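Local coordinates for bifunctional protein FolD (Thermus thermophilus, PDB 6V6Y), which probably catalyses the NADP-dependent oxidation of methylenetetrahydrofolate to methenyltetrahydrofolate and the hydrolysis of that product to 10-formyltetrahydrofolate, at residues A[150-162]-A[192-206]. Numbering follows the deposited sequence.
Sequences GVDLRGKEVVVVG and LPEVTRRAQVLVVAV. With NAP (NADP nicotinamide-adenine-dinucleotide phosphate), chain B.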
# COMPACT_ATOMS: atom_id res chain seq x y z
N GLY A 150 -25.62 0.49 -0.07
CA GLY A 150 -25.91 0.08 1.29
C GLY A 150 -25.03 -1.01 1.88
O GLY A 150 -25.38 -1.55 2.93
N VAL A 151 -23.89 -1.34 1.27
CA VAL A 151 -23.00 -2.33 1.88
C VAL A 151 -22.24 -1.66 3.01
O VAL A 151 -21.60 -0.62 2.82
CB VAL A 151 -22.03 -2.93 0.84
CG1 VAL A 151 -21.29 -4.13 1.44
CG2 VAL A 151 -22.78 -3.34 -0.41
N ASP A 152 -22.33 -2.24 4.21
CA ASP A 152 -21.54 -1.82 5.37
C ASP A 152 -20.26 -2.66 5.36
O ASP A 152 -20.29 -3.85 5.67
CB ASP A 152 -22.34 -2.01 6.65
CG ASP A 152 -21.56 -1.62 7.91
OD1 ASP A 152 -20.39 -1.19 7.82
OD2 ASP A 152 -22.13 -1.76 9.01
N LEU A 153 -19.14 -2.04 4.98
CA LEU A 153 -17.91 -2.79 4.73
C LEU A 153 -17.15 -3.15 6.00
O LEU A 153 -16.26 -4.01 5.94
CB LEU A 153 -17.01 -1.99 3.79
CG LEU A 153 -17.53 -1.81 2.36
CD1 LEU A 153 -16.74 -0.73 1.60
CD2 LEU A 153 -17.52 -3.12 1.61
N ARG A 154 -17.48 -2.50 7.13
CA ARG A 154 -16.83 -2.78 8.41
C ARG A 154 -17.02 -4.23 8.80
O ARG A 154 -18.15 -4.70 8.95
CB ARG A 154 -17.41 -1.87 9.50
CG ARG A 154 -17.18 -0.37 9.22
CD ARG A 154 -18.14 0.54 10.01
NE ARG A 154 -19.52 0.09 9.90
CZ ARG A 154 -20.44 0.23 10.86
NH1 ARG A 154 -20.12 0.82 12.00
NH2 ARG A 154 -21.67 -0.24 10.68
N GLY A 155 -15.91 -4.94 8.98
CA GLY A 155 -15.97 -6.34 9.36
C GLY A 155 -16.29 -7.30 8.24
O GLY A 155 -16.34 -8.51 8.49
N LYS A 156 -16.46 -6.83 7.01
CA LYS A 156 -16.77 -7.73 5.90
C LYS A 156 -15.52 -8.44 5.40
O LYS A 156 -14.43 -7.87 5.33
CB LYS A 156 -17.41 -6.97 4.73
CG LYS A 156 -18.84 -6.50 4.97
CD LYS A 156 -19.85 -7.62 4.87
CE LYS A 156 -21.28 -7.04 4.91
NZ LYS A 156 -21.45 -6.19 6.12
N GLU A 157 -15.69 -9.69 5.00
CA GLU A 157 -14.64 -10.44 4.32
C GLU A 157 -14.64 -10.06 2.85
O GLU A 157 -15.55 -10.45 2.10
CB GLU A 157 -14.88 -11.93 4.49
CG GLU A 157 -13.68 -12.77 4.22
CD GLU A 157 -13.47 -13.78 5.32
OE1 GLU A 157 -13.24 -14.96 4.98
OE2 GLU A 157 -13.55 -13.39 6.51
N VAL A 158 -13.64 -9.30 2.42
CA VAL A 158 -13.51 -8.89 1.02
C VAL A 158 -12.32 -9.62 0.40
O VAL A 158 -11.21 -9.60 0.94
CB VAL A 158 -13.33 -7.37 0.89
CG1 VAL A 158 -13.23 -6.99 -0.57
CG2 VAL A 158 -14.47 -6.65 1.59
N VAL A 159 -12.57 -10.26 -0.75
CA VAL A 159 -11.50 -10.78 -1.60
C VAL A 159 -11.39 -9.90 -2.85
O VAL A 159 -12.39 -9.63 -3.53
CB VAL A 159 -11.70 -12.26 -1.98
CG1 VAL A 159 -10.60 -12.72 -2.93
CG2 VAL A 159 -11.74 -13.13 -0.72
N VAL A 160 -10.18 -9.44 -3.13
CA VAL A 160 -9.84 -8.69 -4.33
C VAL A 160 -8.96 -9.59 -5.17
O VAL A 160 -7.91 -10.06 -4.70
CB VAL A 160 -9.13 -7.38 -3.95
CG1 VAL A 160 -8.73 -6.59 -5.18
CG2 VAL A 160 -9.99 -6.58 -2.98
N VAL A 161 -9.38 -9.89 -6.40
CA VAL A 161 -8.59 -10.74 -7.29
C VAL A 161 -7.94 -9.87 -8.35
O VAL A 161 -8.63 -9.29 -9.20
CB VAL A 161 -9.41 -11.86 -7.93
CG1 VAL A 161 -8.47 -12.84 -8.64
CG2 VAL A 161 -10.27 -12.60 -6.88
N GLY A 162 -6.62 -9.81 -8.32
CA GLY A 162 -5.85 -8.93 -9.18
C GLY A 162 -5.13 -7.93 -8.31
O GLY A 162 -5.71 -7.41 -7.35
N LEU A 192 -7.47 -20.82 -6.24
CA LEU A 192 -8.20 -19.55 -6.28
C LEU A 192 -9.68 -19.70 -5.97
O LEU A 192 -10.20 -18.90 -5.16
CB LEU A 192 -8.00 -18.91 -7.65
CG LEU A 192 -7.86 -17.38 -7.77
CD1 LEU A 192 -8.46 -16.94 -9.07
CD2 LEU A 192 -8.46 -16.62 -6.57
N PRO A 193 -10.42 -20.68 -6.54
CA PRO A 193 -11.86 -20.78 -6.22
C PRO A 193 -12.15 -20.92 -4.74
O PRO A 193 -13.15 -20.37 -4.25
CB PRO A 193 -12.30 -22.02 -7.00
CG PRO A 193 -11.42 -22.01 -8.19
CD PRO A 193 -10.06 -21.60 -7.63
N GLU A 194 -11.31 -21.65 -4.02
CA GLU A 194 -11.52 -21.78 -2.59
C GLU A 194 -11.29 -20.45 -1.88
O GLU A 194 -12.00 -20.13 -0.91
CB GLU A 194 -10.59 -22.87 -2.03
CG GLU A 194 -11.05 -23.48 -0.73
CD GLU A 194 -10.50 -22.75 0.48
OE1 GLU A 194 -11.29 -22.13 1.23
OE2 GLU A 194 -9.26 -22.80 0.69
N VAL A 195 -10.32 -19.66 -2.34
CA VAL A 195 -10.11 -18.34 -1.75
C VAL A 195 -11.32 -17.45 -2.00
O VAL A 195 -11.85 -16.81 -1.09
CB VAL A 195 -8.82 -17.70 -2.28
CG1 VAL A 195 -8.70 -16.27 -1.76
CG2 VAL A 195 -7.62 -18.52 -1.86
N THR A 196 -11.80 -17.43 -3.25
CA THR A 196 -12.92 -16.53 -3.55
C THR A 196 -14.20 -16.95 -2.84
O THR A 196 -14.99 -16.09 -2.44
CB THR A 196 -13.13 -16.39 -5.05
OG1 THR A 196 -13.46 -17.66 -5.64
CG2 THR A 196 -11.87 -15.83 -5.70
N ARG A 197 -14.37 -18.26 -2.57
CA ARG A 197 -15.59 -18.74 -1.92
C ARG A 197 -15.79 -18.15 -0.53
O ARG A 197 -16.91 -18.19 -0.01
CB ARG A 197 -15.56 -20.27 -1.83
CG ARG A 197 -16.31 -20.99 -2.95
CD ARG A 197 -16.49 -22.51 -2.69
NE ARG A 197 -15.21 -23.22 -2.61
CZ ARG A 197 -14.57 -23.76 -3.65
NH1 ARG A 197 -15.08 -23.66 -4.87
NH2 ARG A 197 -13.41 -24.39 -3.47
N ARG A 198 -14.74 -17.61 0.09
CA ARG A 198 -14.88 -17.00 1.40
C ARG A 198 -15.51 -15.61 1.36
O ARG A 198 -16.01 -15.15 2.40
CB ARG A 198 -13.52 -16.87 2.07
CG ARG A 198 -12.59 -18.05 1.86
CD ARG A 198 -11.24 -17.72 2.46
NE ARG A 198 -10.25 -18.72 2.10
CZ ARG A 198 -8.94 -18.48 2.02
NH1 ARG A 198 -8.47 -17.26 2.28
NH2 ARG A 198 -8.12 -19.47 1.70
N ALA A 199 -15.47 -14.95 0.20
CA ALA A 199 -15.78 -13.53 0.13
C ALA A 199 -17.28 -13.27 0.29
O ALA A 199 -18.09 -13.83 -0.44
CB ALA A 199 -15.29 -12.95 -1.19
N GLN A 200 -17.63 -12.41 1.26
CA GLN A 200 -18.92 -11.76 1.26
C GLN A 200 -18.99 -10.65 0.21
O GLN A 200 -20.05 -10.41 -0.38
CB GLN A 200 -19.22 -11.17 2.64
CG GLN A 200 -19.16 -12.14 3.80
CD GLN A 200 -19.17 -11.42 5.14
OE1 GLN A 200 -18.21 -10.71 5.49
NE2 GLN A 200 -20.27 -11.56 5.88
N VAL A 201 -17.87 -9.96 -0.04
CA VAL A 201 -17.75 -9.04 -1.17
C VAL A 201 -16.58 -9.53 -2.00
O VAL A 201 -15.46 -9.69 -1.48
CB VAL A 201 -17.55 -7.58 -0.71
CG1 VAL A 201 -17.43 -6.63 -1.91
CG2 VAL A 201 -18.67 -7.14 0.23
N LEU A 202 -16.83 -9.80 -3.28
CA LEU A 202 -15.82 -10.29 -4.21
C LEU A 202 -15.63 -9.27 -5.32
O LEU A 202 -16.59 -8.93 -6.03
CB LEU A 202 -16.22 -11.65 -4.77
CG LEU A 202 -15.27 -12.28 -5.78
CD1 LEU A 202 -13.95 -12.69 -5.12
CD2 LEU A 202 -15.94 -13.48 -6.41
N VAL A 203 -14.41 -8.76 -5.47
CA VAL A 203 -14.07 -7.81 -6.52
C VAL A 203 -13.07 -8.46 -7.45
O VAL A 203 -12.01 -8.92 -7.00
CB VAL A 203 -13.48 -6.51 -5.94
CG1 VAL A 203 -13.37 -5.43 -7.04
CG2 VAL A 203 -14.32 -6.02 -4.75
N VAL A 204 -13.37 -8.49 -8.75
CA VAL A 204 -12.55 -9.21 -9.72
C VAL A 204 -12.02 -8.21 -10.75
O VAL A 204 -12.80 -7.58 -11.46
CB VAL A 204 -13.33 -10.34 -10.40
CG1 VAL A 204 -12.43 -11.14 -11.32
CG2 VAL A 204 -13.99 -11.26 -9.34
N ALA A 205 -10.68 -8.10 -10.84
CA ALA A 205 -10.00 -7.25 -11.84
C ALA A 205 -8.81 -8.02 -12.43
O ALA A 205 -7.65 -7.73 -12.14
CB ALA A 205 -9.56 -5.92 -11.23
N VAL A 206 -9.09 -8.97 -13.31
CA VAL A 206 -8.04 -9.80 -13.90
C VAL A 206 -7.97 -9.71 -15.42
O VAL A 206 -6.91 -10.01 -15.99
CB VAL A 206 -8.20 -11.27 -13.47
CG1 VAL A 206 -8.11 -11.39 -11.95
CG2 VAL A 206 -9.52 -11.82 -13.95
PA NAP B . -3.36 -6.19 -14.82
O1A NAP B . -3.34 -6.08 -16.29
O2A NAP B . -2.14 -5.60 -14.22
O5B NAP B . -3.54 -7.73 -14.38
C5B NAP B . -4.62 -8.08 -13.55
C4B NAP B . -4.18 -9.05 -12.46
O4B NAP B . -5.03 -10.18 -12.44
C3B NAP B . -2.76 -9.56 -12.65
O3B NAP B . -1.89 -8.87 -11.79
C2B NAP B . -2.81 -11.05 -12.34
O2B NAP B . -2.10 -11.39 -11.17
C1B NAP B . -4.29 -11.35 -12.14
N9A NAP B . -4.71 -12.48 -13.00
C8A NAP B . -4.72 -12.50 -14.37
N7A NAP B . -5.17 -13.71 -14.78
C5A NAP B . -5.45 -14.46 -13.69
C6A NAP B . -5.94 -15.75 -13.54
N6A NAP B . -6.21 -16.49 -14.62
N1A NAP B . -6.14 -16.27 -12.28
C2A NAP B . -5.85 -15.49 -11.17
N3A NAP B . -5.37 -14.21 -11.32
C4A NAP B . -5.17 -13.70 -12.56
O3 NAP B . -4.69 -5.49 -14.24
PN NAP B . -5.56 -4.23 -14.75
O1N NAP B . -4.64 -3.25 -15.37
O2N NAP B . -6.47 -3.82 -13.65
O5D NAP B . -6.44 -4.91 -15.91
C5D NAP B . -7.36 -5.93 -15.59
C4D NAP B . -8.68 -5.72 -16.33
O4D NAP B . -9.43 -4.68 -15.73
C3D NAP B . -8.43 -5.33 -17.78
O3D NAP B . -9.10 -6.22 -18.63
C2D NAP B . -9.02 -3.95 -17.92
O2D NAP B . -9.76 -3.85 -19.11
C1D NAP B . -9.95 -3.82 -16.72
N1N NAP B . -10.00 -2.42 -16.25
C2N NAP B . -11.20 -1.78 -16.23
C3N NAP B . -11.28 -0.46 -15.79
C7N NAP B . -12.62 0.20 -15.67
O7N NAP B . -12.68 1.57 -15.34
N7N NAP B . -13.72 -0.52 -15.88
C4N NAP B . -10.13 0.20 -15.37
C5N NAP B . -8.92 -0.47 -15.40
C6N NAP B . -8.86 -1.79 -15.84
P2B NAP B . -0.48 -11.44 -11.15
O1X NAP B . 0.06 -10.03 -11.02
O2X NAP B . -0.04 -12.25 -9.96
O3X NAP B . 0.03 -12.07 -12.42
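Two neighbouring parallel strands of the Rossmann-type NADP-binding domain, 157-161 and 201-204, meet here, pairing Val-158 with Val-201 through Val-161 with Val-204. Their axes run 9° apart. Val-159 N and O are hydrogen-bonded to Val-201 O and Val-203 N, and Val-161 N and O to Val-203 O and Ala-205 N. At the start of the pairing, Val-201 N donates a hydrogen bond to Glu-157 O at 3.2 Å. The Gln-200 side chain extends this pattern by one bond: its OE1 takes the Glu-157 N-H at 2.8 Å, in the carbonyl plane and nearly straight (173°). The Gln-200 chain is extended beyond CG and crosses Lys-156 at about a right angle, with OE1 3.6 Å from Lys-156 CD. A leucine in place of Gln-200 would remove the amide oxygen and would probably leave Glu-157 N without this acceptor.

On one face of the sheet, helix 192-196 and the turn after it pack over Val-159 and Val-161. CG2 of Val-159 sits beside its backbone N, where it meets Ala-199 CB at 3.6 Å. Val-161 splits its branches: CG2 touches Thr-196 CG2 at 3.8 Å, while CG1 reaches Leu-192 CD1. On the other face, Val-158 and Val-201 lie side by side, and helices 137-148 and 168-177 pack there. Glu-157 OE1 forms a salt bridge with Arg-198 NH2 of the second subunit, which ties the start of the strand to the dimer interface. The strands end at the cofactor, where Val-206 CG1 lies 3.6 Å from Val-161 CG1 and 3.3 Å from the ribose oxygen O4B of NADP.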